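Local coordinates for uncharacterized protein AF_0924 (Archaeoglobus fulgidus, PDB 3DT5) that is of unknown function, is seen here as the C-terminal domain of a predicted membrane protein, and binds a calcium ion in the crystal, at residues A[26-31]-A[101-105]; A[98-102]-A[123-128]. One frame throughout, in Å; residues are numbered along the deposited sequence. Where two conformers were deposited one is given.

Interaction 1 of 2, residues A[26-31]-A[101-105]; sequences FYIPLI and LWEEF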
ATOM      1  N   PHE A  26       5.697  -5.555   2.999  1.00 36.63           N
ATOM      2  CA  PHE A  26       5.280  -4.762   1.847  1.00 36.56           C
ATOM      3  C   PHE A  26       3.777  -4.480   1.862  1.00 36.49           C
ATOM      4  O   PHE A  26       3.386  -3.339   2.060  1.00 36.04           O
ATOM      5  CB  PHE A  26       5.707  -5.421   0.502  1.00 34.56           C
ATOM      6  CG  PHE A  26       5.349  -4.551  -0.693  1.00 35.23           C
ATOM      7  CD1 PHE A  26       6.226  -3.553  -1.141  1.00 34.93           C
ATOM      8  CD2 PHE A  26       4.112  -4.681  -1.287  1.00 35.33           C
ATOM      9  CE1 PHE A  26       5.899  -2.696  -2.211  1.00 34.41           C
ATOM     10  CE2 PHE A  26       3.739  -3.823  -2.374  1.00 34.59           C
ATOM     11  CZ  PHE A  26       4.635  -2.834  -2.812  1.00 35.77           C
ATOM     12  N   TYR A  27       2.951  -5.517   1.701  1.00 34.98           N
ATOM     13  CA  TYR A  27       1.515  -5.281   1.479  1.00 36.35           C
ATOM     14  C   TYR A  27       0.848  -4.614   2.685  1.00 36.72           C
ATOM     15  O   TYR A  27       0.197  -3.596   2.552  1.00 35.35           O
ATOM     16  CB  TYR A  27       0.796  -6.582   1.129  1.00 35.89           C
ATOM     17  CG  TYR A  27       1.174  -7.023  -0.263  1.00 36.02           C
ATOM     18  CD1 TYR A  27       0.641  -6.363  -1.386  1.00 36.21           C
ATOM     19  CD2 TYR A  27       2.159  -7.983  -0.458  1.00 35.54           C
ATOM     20  CE1 TYR A  27       1.064  -6.716  -2.693  1.00 33.59           C
ATOM     21  CE2 TYR A  27       2.589  -8.342  -1.751  1.00 35.52           C
ATOM     22  CZ  TYR A  27       2.019  -7.704  -2.856  1.00 35.68           C
ATOM     23  OH  TYR A  27       2.406  -8.013  -4.128  1.00 35.87           O
ATOM     24  N   ILE A  28       1.006  -5.217   3.856  1.00 36.72           N
ATOM     25  CA  ILE A  28       0.337  -4.687   5.051  1.00 37.30           C
ATOM     26  C   ILE A  28       0.804  -3.259   5.412  1.00 37.66           C
ATOM     27  O   ILE A  28      -0.034  -2.378   5.604  1.00 38.22           O
ATOM     28  CB  ILE A  28       0.433  -5.677   6.235  1.00 37.18           C
ATOM     29  CG1 ILE A  28      -0.351  -6.954   5.875  1.00 40.45           C
ATOM     30  CG2 ILE A  28      -0.093  -5.009   7.592  1.00 38.17           C
ATOM     31  CD1 ILE A  28      -0.088  -8.147   6.767  1.00 45.02           C
ATOM     32  N   PRO A  29       2.139  -3.010   5.504  1.00 37.46           N
ATOM     33  CA  PRO A  29       2.490  -1.616   5.818  1.00 37.87           C
ATOM     34  C   PRO A  29       2.029  -0.604   4.784  1.00 37.25           C
ATOM     35  O   PRO A  29       1.629   0.486   5.162  1.00 36.03           O
ATOM     36  CB  PRO A  29       4.027  -1.612   5.941  1.00 38.03           C
ATOM     37  CG  PRO A  29       4.467  -2.971   5.646  1.00 39.01           C
ATOM     38  CD  PRO A  29       3.307  -3.898   5.456  1.00 37.05           C
ATOM     39  N   LEU A  30       2.090  -0.930   3.484  1.00 37.60           N
ATOM     40  CA  LEU A  30       1.720   0.090   2.484  1.00 37.02           C
ATOM     41  C   LEU A  30       0.193   0.321   2.516  1.00 36.71           C
ATOM     42  O   LEU A  30      -0.288   1.490   2.422  1.00 36.86           O
ATOM     43  CB  LEU A  30       2.122  -0.389   1.069  1.00 37.67           C
ATOM     44  CG  LEU A  30       1.974   0.690  -0.030  1.00 37.54           C
ATOM     45  CD1 LEU A  30       2.814   1.960   0.330  1.00 39.05           C
ATOM     46  CD2 LEU A  30       2.470   0.086  -1.361  1.00 38.48           C
ATOM     47  N   ILE A  31      -0.565  -0.781   2.635  1.00 35.96           N
ATOM     48  CA  ILE A  31      -2.032  -0.657   2.808  1.00 36.39           C
ATOM     49  C   ILE A  31      -2.375   0.235   4.039  1.00 37.42           C
ATOM     50  O   ILE A  31      -3.218   1.166   3.933  1.00 38.04           O
ATOM     51  CB  ILE A  31      -2.759  -2.059   2.848  1.00 36.54           C
ATOM     52  CG1 ILE A  31      -2.663  -2.738   1.467  1.00 36.36           C
ATOM     53  CG2 ILE A  31      -4.255  -1.904   3.246  1.00 36.76           C
ATOM     54  CD1 ILE A  31      -3.022  -4.254   1.479  1.00 36.21           C
ATOM     55  N   LEU A 101      -2.697  -2.663  -5.674  1.00 36.60           N
ATOM     56  CA  LEU A 101      -2.115  -3.182  -4.438  1.00 37.02           C
ATOM     57  C   LEU A 101      -3.104  -4.069  -3.646  1.00 38.85           C
ATOM     58  O   LEU A 101      -2.763  -5.163  -3.146  1.00 39.32           O
ATOM     59  CB  LEU A 101      -1.700  -1.983  -3.573  1.00 36.95           C
ATOM     60  CG  LEU A 101      -1.248  -2.218  -2.104  1.00 37.47           C
ATOM     61  CD1 LEU A 101       0.093  -2.893  -2.101  1.00 37.25           C
ATOM     62  CD2 LEU A 101      -1.160  -0.826  -1.381  1.00 36.42           C
ATOM     63  N   TRP A 102      -4.344  -3.588  -3.526  1.00 39.59           N
ATOM     64  CA  TRP A 102      -5.364  -4.331  -2.799  1.00 40.36           C
ATOM     65  C   TRP A 102      -5.655  -5.661  -3.525  1.00 39.92           C
ATOM     66  O   TRP A 102      -5.690  -6.731  -2.913  1.00 39.63           O
ATOM     67  CB  TRP A 102      -6.654  -3.508  -2.660  1.00 40.47           C
ATOM     68  CG  TRP A 102      -7.673  -4.294  -1.852  1.00 41.19           C
ATOM     69  CD1 TRP A 102      -8.795  -4.977  -2.325  1.00 42.33           C
ATOM     70  CD2 TRP A 102      -7.604  -4.555  -0.450  1.00 40.74           C
ATOM     71  NE1 TRP A 102      -9.430  -5.602  -1.262  1.00 41.19           N
ATOM     72  CE2 TRP A 102      -8.728  -5.357  -0.110  1.00 42.55           C
ATOM     73  CE3 TRP A 102      -6.734  -4.139   0.573  1.00 40.88           C
ATOM     74  CZ2 TRP A 102      -8.972  -5.784   1.201  1.00 40.52           C
ATOM     75  CZ3 TRP A 102      -6.986  -4.575   1.886  1.00 42.23           C
ATOM     76  CH2 TRP A 102      -8.096  -5.379   2.177  1.00 42.88           C
ATOM     77  N   GLU A 103      -5.866  -5.632  -4.836  1.00 41.11           N
ATOM     78  CA  GLU A 103      -6.084  -6.897  -5.567  0.60 41.24           C
ATOM     79  C   GLU A 103      -4.913  -7.882  -5.372  1.00 41.15           C
ATOM     80  O   GLU A 103      -5.122  -9.097  -5.129  1.00 41.66           O
ATOM     81  CB  GLU A 103      -6.373  -6.637  -7.048  0.60 42.10           C
ATOM     82  CG  GLU A 103      -7.681  -5.837  -7.307  0.60 44.76           C
ATOM     83  CD  GLU A 103      -8.939  -6.406  -6.611  0.60 50.64           C
ATOM     84  OE1 GLU A 103      -9.707  -5.632  -5.966  0.60 50.03           O
ATOM     85  OE2 GLU A 103      -9.178  -7.630  -6.719  0.60 53.98           O
ATOM     86  N   GLU A 104      -3.683  -7.393  -5.494  1.00 39.85           N
ATOM     87  CA  GLU A 104      -2.509  -8.288  -5.276  1.00 39.90           C
ATOM     88  C   GLU A 104      -2.491  -8.845  -3.868  1.00 39.48           C
ATOM     89  O   GLU A 104      -2.210 -10.004  -3.665  1.00 41.28           O
ATOM     90  CB  GLU A 104      -1.156  -7.597  -5.471  1.00 39.41           C
ATOM     91  CG  GLU A 104      -0.809  -7.364  -6.903  1.00 40.47           C
ATOM     92  CD  GLU A 104       0.664  -7.167  -7.146  1.00 41.23           C
ATOM     93  OE1 GLU A 104       0.987  -7.216  -8.348  1.00 40.85           O
ATOM     94  OE2 GLU A 104       1.513  -6.907  -6.228  1.00 42.49           O
ATOM     95  N   PHE A 105      -2.728  -7.976  -2.903  1.00 39.53           N
ATOM     96  CA  PHE A 105      -2.766  -8.367  -1.499  1.00 39.90           C
ATOM     97  C   PHE A 105      -3.731  -9.526  -1.283  1.00 39.71           C
ATOM     98  O   PHE A 105      -3.380 -10.487  -0.636  1.00 39.06           O
ATOM     99  CB  PHE A 105      -3.134  -7.152  -0.627  1.00 39.80           C
ATOM    100  CG  PHE A 105      -3.438  -7.489   0.827  1.00 39.91           C
ATOM    101  CD1 PHE A 105      -2.470  -8.065   1.652  1.00 40.24           C
ATOM    102  CD2 PHE A 105      -4.701  -7.216   1.356  1.00 43.06           C
ATOM    103  CE1 PHE A 105      -2.742  -8.356   3.022  1.00 40.54           C
ATOM    104  CE2 PHE A 105      -5.004  -7.526   2.733  1.00 39.44           C
ATOM    105  CZ  PHE A 105      -4.005  -8.070   3.554  1.00 41.64           C
TER

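Interaction 2 of 2, residues A[98-102]-A[123-128]; sequences LDVLW and PEKPDW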
ATOM      1  N   LEU A  98      -3.170   1.935  -5.612  1.00 36.37           N
ATOM      2  CA  LEU A  98      -3.722   1.367  -4.376  1.00 37.28           C
ATOM      3  C   LEU A  98      -4.745   0.274  -4.674  1.00 36.74           C
ATOM      4  O   LEU A  98      -4.769  -0.751  -3.987  1.00 37.08           O
ATOM      5  CB  LEU A  98      -4.333   2.453  -3.450  1.00 35.86           C
ATOM      6  CG  LEU A  98      -3.272   3.403  -2.870  1.00 35.03           C
ATOM      7  CD1 LEU A  98      -3.947   4.614  -2.202  1.00 37.38           C
ATOM      8  CD2 LEU A  98      -2.437   2.656  -1.870  1.00 35.66           C
ATOM      9  N   ASP A  99      -5.547   0.479  -5.706  1.00 37.53           N
ATOM     10  CA  ASP A  99      -6.552  -0.544  -6.108  1.00 38.84           C
ATOM     11  C   ASP A  99      -5.863  -1.828  -6.591  1.00 38.97           C
ATOM     12  O   ASP A  99      -6.275  -2.954  -6.231  1.00 39.76           O
ATOM     13  CB  ASP A  99      -7.483   0.018  -7.160  1.00 38.47           C
ATOM     14  CG  ASP A  99      -8.559   0.968  -6.565  1.00 42.84           C
ATOM     15  OD1 ASP A  99      -8.868   0.904  -5.323  1.00 43.64           O
ATOM     16  OD2 ASP A  99      -9.115   1.759  -7.370  1.00 46.57           O
ATOM     17  N   VAL A 100      -4.802  -1.659  -7.395  1.00 37.90           N
ATOM     18  CA  VAL A 100      -3.952  -2.812  -7.782  1.00 37.30           C
ATOM     19  C   VAL A 100      -3.261  -3.466  -6.573  1.00 37.08           C
ATOM     20  O   VAL A 100      -3.225  -4.686  -6.484  1.00 37.09           O
ATOM     21  CB  VAL A 100      -2.890  -2.448  -8.867  1.00 36.51           C
ATOM     22  CG1 VAL A 100      -2.026  -3.665  -9.203  1.00 35.32           C
ATOM     23  CG2 VAL A 100      -3.607  -1.980 -10.148  1.00 38.67           C
ATOM     24  N   LEU A 101      -2.697  -2.663  -5.674  1.00 36.60           N
ATOM     25  CA  LEU A 101      -2.115  -3.182  -4.438  1.00 37.02           C
ATOM     26  C   LEU A 101      -3.104  -4.069  -3.646  1.00 38.85           C
ATOM     27  O   LEU A 101      -2.763  -5.163  -3.146  1.00 39.32           O
ATOM     28  CB  LEU A 101      -1.700  -1.983  -3.573  1.00 36.95           C
ATOM     29  CG  LEU A 101      -1.248  -2.218  -2.104  1.00 37.47           C
ATOM     30  CD1 LEU A 101       0.093  -2.893  -2.101  1.00 37.25           C
ATOM     31  CD2 LEU A 101      -1.160  -0.826  -1.381  1.00 36.42           C
ATOM     32  N   TRP A 102      -4.344  -3.588  -3.526  1.00 39.59           N
ATOM     33  CA  TRP A 102      -5.364  -4.331  -2.799  1.00 40.36           C
ATOM     34  C   TRP A 102      -5.655  -5.661  -3.525  1.00 39.92           C
ATOM     35  O   TRP A 102      -5.690  -6.731  -2.913  1.00 39.63           O
ATOM     36  CB  TRP A 102      -6.654  -3.508  -2.660  1.00 40.47           C
ATOM     37  CG  TRP A 102      -7.673  -4.294  -1.852  1.00 41.19           C
ATOM     38  CD1 TRP A 102      -8.795  -4.977  -2.325  1.00 42.33           C
ATOM     39  CD2 TRP A 102      -7.604  -4.555  -0.450  1.00 40.74           C
ATOM     40  NE1 TRP A 102      -9.430  -5.602  -1.262  1.00 41.19           N
ATOM     41  CE2 TRP A 102      -8.728  -5.357  -0.110  1.00 42.55           C
ATOM     42  CE3 TRP A 102      -6.734  -4.139   0.573  1.00 40.88           C
ATOM     43  CZ2 TRP A 102      -8.972  -5.784   1.201  1.00 40.52           C
ATOM     44  CZ3 TRP A 102      -6.986  -4.575   1.886  1.00 42.23           C
ATOM     45  CH2 TRP A 102      -8.096  -5.379   2.177  1.00 42.88           C
ATOM     46  N   PRO A 123     -10.297  -9.886   4.225  1.00 35.34           N
ATOM     47  CA  PRO A 123     -10.704  -8.612   4.807  1.00 35.25           C
ATOM     48  C   PRO A 123     -11.485  -7.808   3.795  1.00 36.46           C
ATOM     49  O   PRO A 123     -11.333  -8.034   2.609  1.00 36.58           O
ATOM     50  CB  PRO A 123      -9.374  -7.927   5.131  1.00 35.48           C
ATOM     51  CG  PRO A 123      -8.359  -8.550   4.225  1.00 34.74           C
ATOM     52  CD  PRO A 123      -8.841  -9.954   3.962  1.00 35.08           C
ATOM     53  N   GLU A 124     -12.323  -6.889   4.260  1.00 38.30           N
ATOM     54  CA  GLU A 124     -13.073  -5.968   3.399  1.00 40.41           C
ATOM     55  C   GLU A 124     -12.132  -4.855   2.921  1.00 39.60           C
ATOM     56  O   GLU A 124     -11.213  -4.498   3.612  1.00 39.34           O
ATOM     57  CB  GLU A 124     -14.232  -5.350   4.177  1.00 40.53           C
ATOM     58  CG  GLU A 124     -15.231  -6.395   4.694  1.00 47.72           C
ATOM     59  CD  GLU A 124     -16.054  -7.029   3.565  1.00 56.92           C
ATOM     60  OE1 GLU A 124     -15.687  -8.133   3.065  1.00 60.34           O
ATOM     61  OE2 GLU A 124     -17.088  -6.426   3.179  1.00 61.35           O
ATOM     62  N   LYS A 125     -12.354  -4.323   1.729  1.00 40.54           N
ATOM     63  CA  LYS A 125     -11.459  -3.296   1.204  1.00 40.93           C
ATOM     64  C   LYS A 125     -11.640  -1.990   1.974  1.00 41.65           C
ATOM     65  O   LYS A 125     -12.778  -1.543   2.129  1.00 40.44           O
ATOM     66  CB  LYS A 125     -11.767  -3.051  -0.266  1.00 41.96           C
ATOM     67  CG  LYS A 125     -10.716  -2.149  -0.940  1.00 41.31           C
ATOM     68  CD  LYS A 125     -11.058  -1.969  -2.415  1.00 45.86           C
ATOM     69  CE  LYS A 125     -10.210  -0.853  -3.009  1.00 44.67           C
ATOM     70  NZ  LYS A 125     -10.508  -0.893  -4.476  1.00 47.27           N
ATOM     71  N   PRO A 126     -10.535  -1.345   2.417  1.00 42.00           N
ATOM     72  CA  PRO A 126     -10.779  -0.076   3.114  1.00 43.00           C
ATOM     73  C   PRO A 126     -10.955   1.112   2.154  1.00 44.22           C
ATOM     74  O   PRO A 126     -10.656   0.996   0.942  1.00 45.35           O
ATOM     75  CB  PRO A 126      -9.501   0.115   3.951  1.00 42.62           C
ATOM     76  CG  PRO A 126      -8.434  -0.489   3.101  1.00 42.83           C
ATOM     77  CD  PRO A 126      -9.086  -1.658   2.330  1.00 41.63           C
ATOM     78  N   ASP A 127     -11.432   2.237   2.692  1.00 43.19           N
ATOM     79  CA  ASP A 127     -11.429   3.506   1.987  1.00 43.55           C
ATOM     80  C   ASP A 127      -9.994   4.007   1.971  1.00 42.21           C
ATOM     81  O   ASP A 127      -9.336   3.990   2.988  1.00 42.96           O
ATOM     82  CB  ASP A 127     -12.339   4.521   2.717  1.00 43.33           C
ATOM     83  CG  ASP A 127     -13.786   4.057   2.743  1.00 46.78           C
ATOM     84  OD1 ASP A 127     -14.181   3.350   1.800  1.00 47.44           O
ATOM     85  OD2 ASP A 127     -14.519   4.353   3.705  1.00 51.81           O
ATOM     86  N   TRP A 128      -9.524   4.470   0.819  1.00 41.99           N
ATOM     87  CA  TRP A 128      -8.184   5.061   0.728  1.00 41.10           C
ATOM     88  C   TRP A 128      -8.245   6.482   1.306  1.00 41.08           C
ATOM     89  O   TRP A 128      -9.180   7.243   1.001  1.00 42.11           O
ATOM     90  CB  TRP A 128      -7.728   5.081  -0.717  1.00 41.84           C
ATOM     91  CG  TRP A 128      -7.664   3.696  -1.306  1.00 41.84           C
ATOM     92  CD1 TRP A 128      -8.233   3.269  -2.473  1.00 43.00           C
ATOM     93  CD2 TRP A 128      -6.991   2.561  -0.733  1.00 41.33           C
ATOM     94  NE1 TRP A 128      -7.936   1.929  -2.682  1.00 42.02           N
ATOM     95  CE2 TRP A 128      -7.177   1.473  -1.627  1.00 42.63           C
ATOM     96  CE3 TRP A 128      -6.209   2.367   0.419  1.00 39.74           C
ATOM     97  CZ2 TRP A 128      -6.604   0.206  -1.391  1.00 41.92           C
ATOM     98  CZ3 TRP A 128      -5.624   1.097   0.647  1.00 42.23           C
ATOM     99  CH2 TRP A 128      -5.843   0.041  -0.250  1.00 40.85           C
TER
HETATM  100  O   HOH W   1      -8.929  -3.174  -5.737  1.00 46.18           O

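Interaction 1 of 2, residues A[26-31]-A[101-105]
The segments 26-31 and 101-105 pack helix 16-35 against helix 88-116 close to the centre of the chain, their local axes 10.3 Å apart and running in roughly antiparallel directions, at 143°. Apolar contacts dominate. Leu101 enters as a knob into a hole formed by Phe26, Tyr27, Leu30 and Ile31; its CD1 lies 3.6 Å from Tyr27 CD1, and its CD2 is 3.7 Å from both Leu30 CG and Ile31 CG1. Ile31 returns the contact, its CD1 lying over one face of the Phe105 ring in a CH-pi interaction (3.7 Å to the centroid) and also touching Trp102 CE3 at 3.8 Å. Tyr27 CB meets Phe105 CD1 at 3.6 Å. The one polar link is short: Tyr27 OH donates to Glu104 OE2 at 2.5 Å. Both oxygens also bond to the Gly59 amide, while Glu104 OE1 accepts from Leu62 N, tying the helix pair to the start of helix 60-65. Pro29, lacking an amide hydrogen, kinks helix 16-35 here without touching the other segment. This is antiparallel helix-helix packing in the interior of a mainly helical domain, with a single knob-into-hole contact by Leu101.

Interaction 2 of 2, residues A[98-102]-A[123-128]
An extended segment with polyproline-II-like backbone angles, residues 123-128, lies along helix 88-116, with Lys125 and Pro126 over one face of Trp102 and Pro123 O at the ring's edge. The polar network centres on Asp99. Its OD1 accepts two bonds: a salt bridge from Lys125 NZ at 2.6 Å and a nearly straight hydrogen bond from Trp128 NE1 at 3.0 Å, so the indole nitrogen is satisfied by the helix. Lys125 NZ also donates to a water (3.0 Å from its oxygen), which in turn donates to Asp99 O at 2.7 Å and so bridges lysine and helix backbone. Leu98 O is engaged within the helix by Trp102 N. Around these bonds the two tryptophans supply the apolar surface: Leu98 CB sits over the face of the Trp128 five-membered ring, 3.7 Å from its centroid. On Trp102 the CH-pi contacts come from Pro126 CD, 3.8 Å from the centroid of the six-membered ring, and Lys125 CG, 3.6 Å from that of the five-membered ring.

Both interactions are built on helix 88-116, overlap at Leu101 and Trp102, and have centres 8 Å apart. Along the chain, helix 16-35 comes first, then the shared helix, and finally the loop 123-128 that leads into strand 130-131. The two residues divide between the partners: the end of the Leu101 side chain packs into interaction 1 and makes no contact with 123-128, whereas the ring of Trp102 is largely taken up by interaction 2 and reaches interaction 1 at its margin. The contacts meet directly where Phe105 CE2 packs on Pro123 CG at 3.8 Å. Helix 16-35 and the returning segment 123-128 pack on adjacent sides of helix 88-116 and touch each other, as where Trp128 CZ3 lies 4.1 Å from Ile31 O, joining the early and late parts of the domain.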